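Beta-glucanase (Bacteroides thetaiotaomicron, PDB 6EUG) probably hydrolyses glycosidic bonds as a beta-1,3-galactosidase, this chain being the family 43 glycoside hydrolase part of a longer protein. Local coordinates at residues P190-A195 with G199-R204; I228-S231 with T236-I239; T273-T278 with K302-P307; A289-A294 with G361-K366. All blocks are in the same frame, centred on the assembly; numbering follows the deposited sequence. Where two conformers were deposited one is given.

Contact 1 of 4, residues P190-A195 with G199-R204; sequences PKWYEA and GMFVKR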
loop_
_atom_site.group_PDB
_atom_site.type_symbol
_atom_site.label_atom_id
_atom_site.label_comp_id
_atom_site.label_asym_id
_atom_site.label_seq_id
_atom_site.Cartn_x
_atom_site.Cartn_y
_atom_site.Cartn_z
ATOM N N PRO A 190 23.786 -14.486 11.533
ATOM C CA PRO A 190 24.113 -14.666 10.116
ATOM C C PRO A 190 23.388 -15.835 9.470
ATOM O O PRO A 190 22.944 -15.725 8.304
ATOM C CB PRO A 190 25.639 -14.905 10.117
ATOM C CG PRO A 190 26.131 -14.397 11.412
ATOM C CD PRO A 190 24.993 -14.286 12.369
ATOM N N LYS A 191 23.278 -16.963 10.181
ATOM C CA LYS A 191 22.585 -18.109 9.614
ATOM C C LYS A 191 21.084 -17.849 9.448
ATOM O O LYS A 191 20.474 -18.306 8.457
ATOM C CB LYS A 191 22.861 -19.417 10.388
ATOM C CG LYS A 191 22.276 -19.501 11.798
ATOM C CD LYS A 191 22.551 -20.825 12.528
ATOM C CE LYS A 191 21.747 -20.861 13.828
ATOM N NZ LYS A 191 21.763 -22.170 14.565
ATOM N N TRP A 192 20.476 -17.136 10.383
ATOM C CA TRP A 192 19.023 -16.796 10.229
ATOM C C TRP A 192 18.774 -15.910 8.988
ATOM O O TRP A 192 17.840 -16.158 8.203
ATOM C CB TRP A 192 18.505 -16.112 11.493
ATOM C CG TRP A 192 17.054 -15.641 11.474
ATOM C CD1 TRP A 192 16.001 -16.332 11.907
ATOM C CD2 TRP A 192 16.548 -14.362 11.028
ATOM N NE1 TRP A 192 14.848 -15.610 11.763
ATOM C CE2 TRP A 192 15.152 -14.382 11.233
ATOM C CE3 TRP A 192 17.135 -13.218 10.488
ATOM C CZ2 TRP A 192 14.325 -13.302 10.912
ATOM C CZ3 TRP A 192 16.327 -12.135 10.184
ATOM C CH2 TRP A 192 14.919 -12.183 10.406
ATOM N N TYR A 193 19.600 -14.874 8.820
ATOM C CA TYR A 193 19.431 -13.939 7.689
ATOM C C TYR A 193 19.557 -14.675 6.332
ATOM O O TYR A 193 18.717 -14.504 5.443
ATOM C CB TYR A 193 20.410 -12.762 7.788
ATOM C CG TYR A 193 20.202 -11.745 6.687
ATOM C CD1 TYR A 193 20.780 -11.932 5.415
ATOM C CD2 TYR A 193 19.397 -10.635 6.883
ATOM C CE1 TYR A 193 20.541 -11.036 4.371
ATOM C CE2 TYR A 193 19.163 -9.725 5.851
ATOM C CZ TYR A 193 19.733 -9.924 4.598
ATOM O OH TYR A 193 19.499 -9.010 3.614
ATOM N N GLU A 194 20.579 -15.526 6.198
ATOM C CA GLU A 194 20.740 -16.340 4.986
ATOM C C GLU A 194 19.474 -17.205 4.765
ATOM O O GLU A 194 18.969 -17.334 3.641
ATOM C CB GLU A 194 22.017 -17.215 5.095
ATOM C CG GLU A 194 22.194 -18.159 3.906
ATOM C CD GLU A 194 23.189 -19.289 4.095
ATOM O OE1 GLU A 194 23.512 -19.710 5.231
ATOM O OE2 GLU A 194 23.594 -19.809 3.060
ATOM N N ALA A 195 18.971 -17.803 5.852
ATOM C CA ALA A 195 17.785 -18.686 5.737
ATOM C C ALA A 195 16.547 -17.889 5.245
ATOM O O ALA A 195 15.820 -18.324 4.343
ATOM C CB ALA A 195 17.495 -19.400 7.053
ATOM N N GLY A 199 14.404 -18.317 1.653
ATOM C CA GLY A 199 12.965 -18.652 1.692
ATOM C C GLY A 199 12.377 -19.439 2.852
ATOM O O GLY A 199 11.260 -20.003 2.739
ATOM N N MET A 200 13.048 -19.423 3.977
ATOM C CA MET A 200 12.594 -20.133 5.161
ATOM C C MET A 200 11.161 -19.777 5.551
ATOM O O MET A 200 10.376 -20.651 5.864
ATOM C CB MET A 200 13.557 -19.865 6.327
ATOM C CG MET A 200 13.154 -20.506 7.650
ATOM S SD MET A 200 14.422 -20.484 8.954
ATOM C CE MET A 200 14.528 -18.736 9.300
ATOM N N PHE A 201 10.840 -18.487 5.551
ATOM C CA PHE A 201 9.445 -18.084 5.923
ATOM C C PHE A 201 8.424 -18.309 4.812
ATOM O O PHE A 201 7.194 -18.431 5.092
ATOM C CB PHE A 201 9.402 -16.625 6.476
ATOM C CG PHE A 201 9.942 -16.452 7.903
ATOM C CD1 PHE A 201 10.363 -17.522 8.708
ATOM C CD2 PHE A 201 10.029 -15.175 8.439
ATOM C CE1 PHE A 201 10.849 -17.290 10.007
ATOM C CE2 PHE A 201 10.504 -14.940 9.727
ATOM C CZ PHE A 201 10.912 -15.995 10.510
ATOM N N VAL A 202 8.871 -18.349 3.556
ATOM C CA VAL A 202 7.989 -18.796 2.485
ATOM C C VAL A 202 7.517 -20.248 2.741
ATOM O O VAL A 202 6.300 -20.542 2.685
ATOM C CB VAL A 202 8.655 -18.699 1.088
ATOM C CG1 VAL A 202 7.727 -19.226 -0.004
ATOM C CG2 VAL A 202 9.071 -17.258 0.759
ATOM N N LYS A 203 8.465 -21.136 3.025
ATOM C CA LYS A 203 8.148 -22.562 3.321
ATOM C C LYS A 203 7.259 -22.689 4.581
ATOM O O LYS A 203 6.294 -23.449 4.579
ATOM C CB LYS A 203 9.457 -23.383 3.451
ATOM N N ARG A 204 7.549 -21.895 5.619
ATOM C CA ARG A 204 6.763 -21.866 6.853
ATOM C C ARG A 204 5.297 -21.559 6.548
ATOM O O ARG A 204 4.397 -22.201 7.084
ATOM C CB ARG A 204 7.315 -20.810 7.805
ATOM C CG ARG A 204 6.703 -20.784 9.201
ATOM C CD ARG A 204 7.022 -19.494 9.944
ATOM N NE ARG A 204 6.512 -18.289 9.257
ATOM C CZ ARG A 204 6.750 -17.026 9.624
ATOM N NH1 ARG A 204 7.497 -16.743 10.694
ATOM N NH2 ARG A 204 6.219 -16.021 8.925
#
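The indole of W192 is met by two groups of helix 200-205, and both approach it obliquely. M200 CE lies 3.8 Å from W192 CD1. F201 CZ lies 4.1 Å from W192 NE1, and the two side chains cross at about a right angle. The F201 ring has R204 of its own helix over one face. R204 NH1 stands above the centre of that ring and also forms a salt bridge with D233. W187 stacks on the indole of W192.

The thioether of M200 touches both W192 and A195 of the first helix. Its chain is straight as far as SD and then turns at chi3 (67°), which swings CE towards W192. M200 SD lies 3.8 Å from A195 CB. The backbone is joined by one clear bond, from M200 N to A195 O (3.0 Å, 164° at the hydrogen). This belongs to a Schellman motif that ends helix 190-197 at G199, which has positive phi. G199 is then the N-cap of the next helix, and the two short axes diverge by 62°. Around this junction of two short helices, A195 packs on W179 in a loop, and V202 rests on Y253 and R255 of strand 252-256.

Contact 2 of 4, residues I228-S231 with T236-I239; sequences IYSS and TLQI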
loop_
_atom_site.group_PDB
_atom_site.type_symbol
_atom_site.label_atom_id
_atom_site.label_comp_id
_atom_site.label_asym_id
_atom_site.label_seq_id
_atom_site.Cartn_x
_atom_site.Cartn_y
_atom_site.Cartn_z
ATOM N N ILE A 228 0.625 -5.803 -4.427
ATOM C CA ILE A 228 2.018 -5.621 -4.001
ATOM C C ILE A 228 1.971 -5.493 -2.472
ATOM O O ILE A 228 1.243 -4.643 -1.958
ATOM C CB ILE A 228 2.661 -4.382 -4.627
ATOM C CG1 ILE A 228 2.740 -4.560 -6.165
ATOM C CG2 ILE A 228 4.087 -4.209 -4.100
ATOM C CD1 ILE A 228 2.924 -3.317 -6.969
ATOM N N TYR A 229 2.696 -6.328 -1.750
ATOM C CA TYR A 229 2.574 -6.323 -0.269
ATOM C C TYR A 229 3.822 -6.736 0.498
ATOM O O TYR A 229 4.646 -7.490 -0.014
ATOM C CB TYR A 229 1.369 -7.197 0.165
ATOM C CG TYR A 229 1.465 -8.638 -0.377
ATOM C CD1 TYR A 229 1.039 -8.953 -1.691
ATOM C CD2 TYR A 229 2.061 -9.673 0.381
ATOM C CE1 TYR A 229 1.164 -10.239 -2.184
ATOM C CE2 TYR A 229 2.181 -10.961 -0.111
ATOM C CZ TYR A 229 1.781 -11.240 -1.415
ATOM O OH TYR A 229 1.945 -12.511 -1.917
ATOM N N SER A 230 3.925 -6.246 1.743
ATOM C CA SER A 230 4.972 -6.653 2.659
ATOM C C SER A 230 4.577 -8.026 3.257
ATOM O O SER A 230 3.490 -8.188 3.812
ATOM C CB SER A 230 5.185 -5.597 3.754
ATOM O OG SER A 230 5.506 -4.324 3.197
ATOM N N SER A 231 5.470 -8.999 3.124
ATOM C CA SER A 231 5.211 -10.419 3.480
ATOM C C SER A 231 6.324 -11.004 4.380
ATOM O O SER A 231 7.265 -10.302 4.741
ATOM C CB SER A 231 5.117 -11.254 2.188
ATOM O OG SER A 231 4.512 -12.536 2.389
ATOM N N THR A 236 10.081 -9.172 3.489
ATOM C CA THR A 236 10.268 -9.395 2.041
ATOM C C THR A 236 9.052 -8.860 1.312
ATOM O O THR A 236 7.903 -9.095 1.782
ATOM C CB THR A 236 10.395 -10.927 1.780
ATOM O OG1 THR A 236 11.477 -11.468 2.577
ATOM C CG2 THR A 236 10.648 -11.225 0.299
ATOM N N LEU A 237 9.248 -8.163 0.170
ATOM C CA LEU A 237 8.101 -7.734 -0.660
ATOM C C LEU A 237 7.672 -8.870 -1.599
ATOM O O LEU A 237 8.524 -9.599 -2.108
ATOM C CB LEU A 237 8.430 -6.542 -1.537
ATOM C CG LEU A 237 8.529 -5.177 -0.882
ATOM C CD1 LEU A 237 9.135 -4.226 -1.889
ATOM C CD2 LEU A 237 7.146 -4.693 -0.431
ATOM N N GLN A 238 6.353 -9.010 -1.805
ATOM C CA GLN A 238 5.824 -9.919 -2.839
ATOM C C GLN A 238 4.901 -9.175 -3.807
ATOM O O GLN A 238 4.257 -8.184 -3.412
ATOM C CB GLN A 238 5.157 -11.165 -2.219
ATOM C CG GLN A 238 6.139 -12.083 -1.487
ATOM C CD GLN A 238 5.488 -13.293 -0.812
ATOM O OE1 GLN A 238 4.278 -13.528 -0.984
ATOM N NE2 GLN A 238 6.280 -14.059 -0.016
ATOM N N ILE A 239 4.899 -9.617 -5.088
ATOM C CA ILE A 239 4.061 -9.047 -6.156
ATOM C C ILE A 239 3.281 -10.203 -6.750
ATOM O O ILE A 239 3.907 -11.127 -7.280
ATOM C CB ILE A 239 4.892 -8.372 -7.266
ATOM C CG1 ILE A 239 5.824 -7.316 -6.651
ATOM C CG2 ILE A 239 3.983 -7.776 -8.341
ATOM C CD1 ILE A 239 6.670 -6.528 -7.652
#
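Two torsions bring Y229 and Q238 together. Y229 CG sits between its backbone N and carbonyl carbon (chi1 56°), which lays the ring back across the neighbouring strand. Q238 CG stands opposite its own carbonyl carbon, and the chain is extended beyond it, so the amide reaches the phenol. Y229 OH donates to Q238 OE1 at 2.7 Å, in the carbonyl plane and on a lone pair. Ring and amide planes are 69° apart. The backbone Q238 O lies over one face of the ring, 3.7 Å above it and towards the rim. The other end of the amide is held too, as Q238 NE2 bonds to E232 OE2 and Q210 OE1.

The strands form an antiparallel beta hairpin, the two central strands of one four-stranded blade in the five-bladed beta-propeller of family 43. Y229 and Q238 are a hydrogen-bonded pair: Y229 N to Q238 O and Q238 N to Y229 O are both 2.9 Å. Next to the turn, S231 N bonds to T236 O at 2.8 Å, while the return bond from T236 N to S231 O is longer, 3.3 Å. S231 OG bonds to M211 O. On the opposite sheet face, I228 and I239 lie side by side, with I228 CG1 4.1 Å from I239 CG2. The backbone of S230 is hydrogen-bonded to D214, a residue of the glucoimidazole pocket.

Contact 3 of 4, residues T273-T278 with K302-P307; sequences TYWMIT and KQLPNP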
loop_
_atom_site.group_PDB
_atom_site.type_symbol
_atom_site.label_atom_id
_atom_site.label_comp_id
_atom_site.label_asym_id
_atom_site.label_seq_id
_atom_site.Cartn_x
_atom_site.Cartn_y
_atom_site.Cartn_z
ATOM N N THR A 273 8.962 1.805 -17.936
ATOM C CA THR A 273 9.735 1.485 -16.744
ATOM C C THR A 273 8.864 1.618 -15.489
ATOM O O THR A 273 8.091 2.589 -15.350
ATOM C CB THR A 273 10.954 2.412 -16.605
ATOM O OG1 THR A 273 11.791 2.247 -17.750
ATOM C CG2 THR A 273 11.721 2.119 -15.330
ATOM N N TYR A 274 8.968 0.608 -14.632
ATOM C CA TYR A 274 8.279 0.582 -13.324
ATOM C C TYR A 274 9.165 1.227 -12.244
ATOM O O TYR A 274 10.392 0.948 -12.143
ATOM C CB TYR A 274 7.902 -0.855 -12.938
ATOM C CG TYR A 274 6.964 -1.524 -13.918
ATOM C CD1 TYR A 274 7.473 -2.158 -15.057
ATOM C CD2 TYR A 274 5.579 -1.461 -13.769
ATOM C CE1 TYR A 274 6.649 -2.763 -15.971
ATOM C CE2 TYR A 274 4.739 -2.065 -14.704
ATOM C CZ TYR A 274 5.285 -2.693 -15.819
ATOM O OH TYR A 274 4.519 -3.291 -16.833
ATOM N N TRP A 275 8.531 2.055 -11.413
ATOM C CA TRP A 275 9.199 2.778 -10.317
ATOM C C TRP A 275 8.383 2.588 -9.038
ATOM O O TRP A 275 7.163 2.910 -8.998
ATOM C CB TRP A 275 9.294 4.289 -10.606
ATOM C CG TRP A 275 10.117 4.665 -11.821
ATOM C CD1 TRP A 275 9.625 5.083 -13.043
ATOM C CD2 TRP A 275 11.552 4.654 -11.959
ATOM N NE1 TRP A 275 10.659 5.311 -13.933
ATOM C CE2 TRP A 275 11.847 5.069 -13.300
ATOM C CE3 TRP A 275 12.612 4.341 -11.102
ATOM C CZ2 TRP A 275 13.148 5.200 -13.773
ATOM C CZ3 TRP A 275 13.929 4.456 -11.588
ATOM C CH2 TRP A 275 14.173 4.889 -12.915
ATOM N N MET A 276 9.027 2.119 -7.979
ATOM C CA MET A 276 8.342 1.933 -6.689
ATOM C C MET A 276 9.122 2.640 -5.567
ATOM O O MET A 276 10.356 2.539 -5.486
ATOM C CB MET A 276 8.209 0.429 -6.385
ATOM C CG MET A 276 7.446 0.086 -5.122
ATOM S SD MET A 276 6.656 -1.542 -5.103
ATOM C CE MET A 276 7.913 -2.700 -5.658
ATOM N N ILE A 277 8.389 3.341 -4.709
ATOM C CA ILE A 277 8.952 4.004 -3.513
ATOM C C ILE A 277 8.433 3.274 -2.288
ATOM O O ILE A 277 7.227 3.004 -2.181
ATOM C CB ILE A 277 8.666 5.536 -3.450
ATOM C CG1 ILE A 277 9.308 6.229 -4.662
ATOM C CG2 ILE A 277 9.131 6.140 -2.119
ATOM C CD1 ILE A 277 9.013 7.715 -4.812
ATOM N N THR A 278 9.359 3.002 -1.365
ATOM C CA THR A 278 9.057 2.344 -0.103
ATOM C C THR A 278 9.714 3.055 1.071
ATOM O O THR A 278 10.626 3.885 0.878
ATOM C CB THR A 278 9.513 0.871 -0.151
ATOM O OG1 THR A 278 10.920 0.815 -0.427
ATOM C CG2 THR A 278 8.804 0.109 -1.254
ATOM N N LYS A 302 15.735 -3.731 -8.918
ATOM C CA LYS A 302 16.997 -3.112 -8.468
ATOM C C LYS A 302 16.695 -1.981 -7.495
ATOM O O LYS A 302 15.676 -1.294 -7.655
ATOM C CB LYS A 302 17.799 -2.452 -9.637
ATOM C CG LYS A 302 18.088 -3.296 -10.856
ATOM C CD LYS A 302 19.231 -2.759 -11.685
ATOM C CE LYS A 302 18.845 -1.678 -12.662
ATOM N NZ LYS A 302 19.560 -1.896 -13.968
ATOM N N GLN A 303 17.573 -1.778 -6.511
ATOM C CA GLN A 303 17.437 -0.708 -5.546
ATOM C C GLN A 303 18.349 0.467 -5.892
ATOM O O GLN A 303 19.574 0.282 -6.119
ATOM C CB GLN A 303 17.712 -1.223 -4.127
ATOM C CG GLN A 303 17.616 -0.129 -3.052
ATOM C CD GLN A 303 17.649 -0.675 -1.639
ATOM O OE1 GLN A 303 17.684 -1.899 -1.437
ATOM N NE2 GLN A 303 17.646 0.228 -0.648
ATOM N N LEU A 304 17.754 1.658 -5.955
ATOM C CA LEU A 304 18.438 2.942 -6.208
ATOM C C LEU A 304 18.452 3.881 -4.978
ATOM O O LEU A 304 17.772 3.606 -3.961
ATOM C CB LEU A 304 17.776 3.636 -7.420
ATOM C CG LEU A 304 18.149 3.204 -8.863
ATOM C CD1 LEU A 304 18.010 1.709 -9.125
ATOM C CD2 LEU A 304 17.241 3.931 -9.835
ATOM N N PRO A 305 19.256 4.995 -5.037
ATOM C CA PRO A 305 19.289 5.893 -3.861
ATOM C C PRO A 305 17.957 6.571 -3.543
ATOM O O PRO A 305 17.095 6.667 -4.440
ATOM C CB PRO A 305 20.333 6.937 -4.243
ATOM C CG PRO A 305 21.241 6.207 -5.223
ATOM C CD PRO A 305 20.273 5.384 -6.040
ATOM N N ASN A 306 17.837 7.037 -2.281
ATOM C CA ASN A 306 16.657 7.770 -1.760
ATOM C C ASN A 306 16.230 8.808 -2.795
ATOM O O ASN A 306 17.038 9.631 -3.195
ATOM C CB ASN A 306 17.017 8.449 -0.417
ATOM C CG ASN A 306 15.874 9.266 0.218
ATOM O OD1 ASN A 306 14.746 9.339 -0.283
ATOM N ND2 ASN A 306 16.182 9.876 1.373
ATOM N N PRO A 307 14.959 8.762 -3.242
ATOM C CA PRO A 307 14.517 9.715 -4.264
ATOM C C PRO A 307 14.284 11.130 -3.715
ATOM O O PRO A 307 14.199 12.075 -4.506
ATOM C CB PRO A 307 13.222 9.072 -4.789
ATOM C CG PRO A 307 12.683 8.362 -3.575
ATOM C CD PRO A 307 13.910 7.757 -2.962
#
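The aromatic part of this contact is W275 with L304. L304 CD2 comes to the edge of the indole, in its plane, and lies 3.8 Å from W275 CZ3. W275 CG stands opposite its carbonyl carbon (chi1 -63°), which carries the six-membered ring over the intervening strand to reach the leucine. One indole face is taken by T273 CG2 of the same strand, towards the rim.

The aliphatic part is I277 with P307. P307 CG faces the longer branch of the isoleucine, 3.9 Å from I277 CD1 and 4.1 Å from I277 CG1. The two side chains cross at a slant.

The W275-L304 pair spans one blade of the five-bladed propeller. Strand 290-294 lies between strands 273-279 and 302-304, so the tryptophan-leucine pair skips a strand. The I277-P307 pair instead joins this blade to the loop leading into the last blade. Even the I277 and P307 CA atoms are 8.0 Å apart, and no hydrogen bond joins the two segments. The surface buried between them is modest, 126 Å² with both sides summed.

A polar bond runs to the middle strand, where T293 OG1 donates to Y274 O. Further packing comes from F268 of strand 265-270, whose ring meets the indole with the planes at about 30°, and from I365 of strand 363-366, in the last blade, which touches I277.

Contact 4 of 4, residues A289-A294 with G361-K366; sequences ARLLTA and GVPFIK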
loop_
_atom_site.group_PDB
_atom_site.type_symbol
_atom_site.label_atom_id
_atom_site.label_comp_id
_atom_site.label_asym_id
_atom_site.label_seq_id
_atom_site.Cartn_x
_atom_site.Cartn_y
_atom_site.Cartn_z
ATOM N N ALA A 289 13.623 6.981 2.662
ATOM C CA ALA A 289 12.880 6.302 1.551
ATOM C C ALA A 289 13.835 5.543 0.634
ATOM O O ALA A 289 15.013 5.894 0.541
ATOM C CB ALA A 289 12.074 7.315 0.727
ATOM N N ARG A 290 13.324 4.478 0.002
ATOM C CA ARG A 290 14.046 3.709 -1.007
ATOM C C ARG A 290 13.321 3.883 -2.360
ATOM O O ARG A 290 12.061 4.036 -2.398
ATOM C CB ARG A 290 14.084 2.204 -0.646
ATOM C CG ARG A 290 14.681 1.877 0.742
ATOM C CD ARG A 290 13.681 1.780 1.875
ATOM N NE ARG A 290 14.373 1.430 3.112
ATOM C CZ ARG A 290 14.552 0.208 3.610
ATOM N NH1 ARG A 290 14.068 -0.879 3.015
ATOM N NH2 ARG A 290 15.237 0.088 4.737
ATOM N N LEU A 291 14.103 3.844 -3.440
ATOM C CA LEU A 291 13.589 3.772 -4.821
ATOM C C LEU A 291 13.927 2.413 -5.437
ATOM O O LEU A 291 15.089 2.006 -5.423
ATOM C CB LEU A 291 14.167 4.889 -5.688
ATOM C CG LEU A 291 13.707 4.978 -7.139
ATOM C CD1 LEU A 291 12.194 5.226 -7.179
ATOM C CD2 LEU A 291 14.450 6.067 -7.897
ATOM N N LEU A 292 12.910 1.726 -5.970
ATOM C CA LEU A 292 13.075 0.421 -6.604
ATOM C C LEU A 292 12.614 0.501 -8.067
ATOM O O LEU A 292 11.670 1.238 -8.369
ATOM C CB LEU A 292 12.331 -0.656 -5.860
ATOM C CG LEU A 292 12.336 -0.594 -4.298
ATOM C CD1 LEU A 292 11.399 -1.637 -3.712
ATOM C CD2 LEU A 292 13.743 -0.801 -3.737
ATOM N N THR A 293 13.264 -0.243 -8.960
ATOM C CA THR A 293 12.897 -0.217 -10.396
ATOM C C THR A 293 13.003 -1.582 -11.087
ATOM O O THR A 293 13.850 -2.442 -10.701
ATOM C CB THR A 293 13.710 0.867 -11.144
ATOM O OG1 THR A 293 13.235 1.086 -12.486
ATOM C CG2 THR A 293 15.204 0.494 -11.200
ATOM N N ALA A 294 12.156 -1.760 -12.109
ATOM C CA ALA A 294 12.184 -2.913 -13.005
ATOM C C ALA A 294 11.713 -2.550 -14.415
ATOM O O ALA A 294 10.963 -1.556 -14.606
ATOM C CB ALA A 294 11.337 -4.067 -12.472
ATOM N N GLY A 361 16.167 10.287 -16.680
ATOM C CA GLY A 361 14.785 9.863 -16.443
ATOM C C GLY A 361 14.426 9.290 -15.069
ATOM O O GLY A 361 13.318 8.743 -14.895
ATOM N N VAL A 362 15.332 9.388 -14.101
ATOM C CA VAL A 362 15.074 8.787 -12.794
ATOM C C VAL A 362 14.377 9.799 -11.855
ATOM O O VAL A 362 14.819 10.953 -11.710
ATOM C CB VAL A 362 16.316 8.087 -12.183
ATOM C CG1 VAL A 362 17.523 8.144 -13.106
ATOM C CG2 VAL A 362 16.610 8.605 -10.796
ATOM N N PRO A 363 13.249 9.381 -11.252
ATOM C CA PRO A 363 12.425 10.302 -10.472
ATOM C C PRO A 363 13.120 10.791 -9.193
ATOM O O PRO A 363 13.891 10.034 -8.570
ATOM C CB PRO A 363 11.187 9.466 -10.135
ATOM C CG PRO A 363 11.661 8.028 -10.159
ATOM C CD PRO A 363 12.721 7.987 -11.226
ATOM N N PHE A 364 12.905 12.064 -8.869
ATOM C CA PHE A 364 13.316 12.640 -7.572
ATOM C C PHE A 364 12.219 13.544 -7.030
ATOM O O PHE A 364 11.315 13.930 -7.779
ATOM C CB PHE A 364 14.687 13.362 -7.633
ATOM C CG PHE A 364 14.704 14.632 -8.467
ATOM C CD1 PHE A 364 14.889 14.580 -9.856
ATOM C CD2 PHE A 364 14.557 15.872 -7.871
ATOM C CE1 PHE A 364 14.905 15.736 -10.618
ATOM C CE2 PHE A 364 14.573 17.038 -8.632
ATOM C CZ PHE A 364 14.749 16.971 -10.020
ATOM N N ILE A 365 12.263 13.857 -5.725
ATOM C CA ILE A 365 11.177 14.616 -5.074
ATOM C C ILE A 365 11.782 15.740 -4.191
ATOM O O ILE A 365 12.563 15.428 -3.307
ATOM C CB ILE A 365 10.284 13.683 -4.216
ATOM C CG1 ILE A 365 9.624 12.577 -5.095
ATOM C CG2 ILE A 365 9.196 14.487 -3.502
ATOM C CD1 ILE A 365 9.247 11.358 -4.304
ATOM N N LYS A 366 11.420 17.014 -4.472
ATOM C CA LYS A 366 11.771 18.191 -3.633
ATOM C C LYS A 366 10.574 18.699 -2.839
ATOM O O LYS A 366 9.450 18.675 -3.365
ATOM C CB LYS A 366 12.279 19.354 -4.486
#
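L291 and P363 face each other between two blades of the five-bladed beta-propeller. L291 is on strand 290-294, the third strand of its four-stranded blade. P363 begins strand 363-366, in the last blade. Each side chain leaves its backbone towards the other, and the two cross at a slant. Their CA atoms are 8.7 Å apart, a spacing bridged mainly by side chains. No hydrogen bond links the segments, and the buried area is small, 95 Å² with both sides summed.

L291 CG is extended away from its backbone N (chi1 -178°). This carries both methyls to the proline ring. P363 CG is the atom that meets them. It is the ring atom farthest from the proline backbone, so the leucine touches the tip of the ring. The contact is apolar at this point, between the two branches of one side chain and a single carbon of the other. Both residues are buried.

P363 also touches V355 and F357 of strand 349-357. W275 of strand 273-279 touches it as well. L291 packs on L304 of strand 302-304, and the two are also joined through their backbones. The proline therefore lies against side chains from both blades.

A looser touch comes from V362, whose CG2 is 4.4 Å from L291 CD2. V362 was modelled in two conformers, so this touch is doubtful. P363 CG lies equally far, 4.1 Å, from L291 CD1 and from L291 CD2, and P363 O is also 4.1 Å from L291 CD2.

How the contacts relate
Contact 1 comes first along the chain and closes a short connection, three residues between its segments, from helix 190-197 to helix 200-205. Contact 2 follows in series and closes the four-residue turn of a hairpin within a blade. Contact 3 spans 23 residues and brings together strand 273-279 with strand 302-304 and the loop after it. Contact 4 starts inside that loop and ends 66 residues on, so contacts 3 and 4 cross. Strands 273-279, 290-294 and 302-304 are neighbours in one sheet, which contact 4 ties to the last blade. Contact 2 touches this sheet from the preceding blade, where I228 CG2 meets M276 SD at 3.8 Å and L237 CD1 meets L292 CD1 at 3.9 Å.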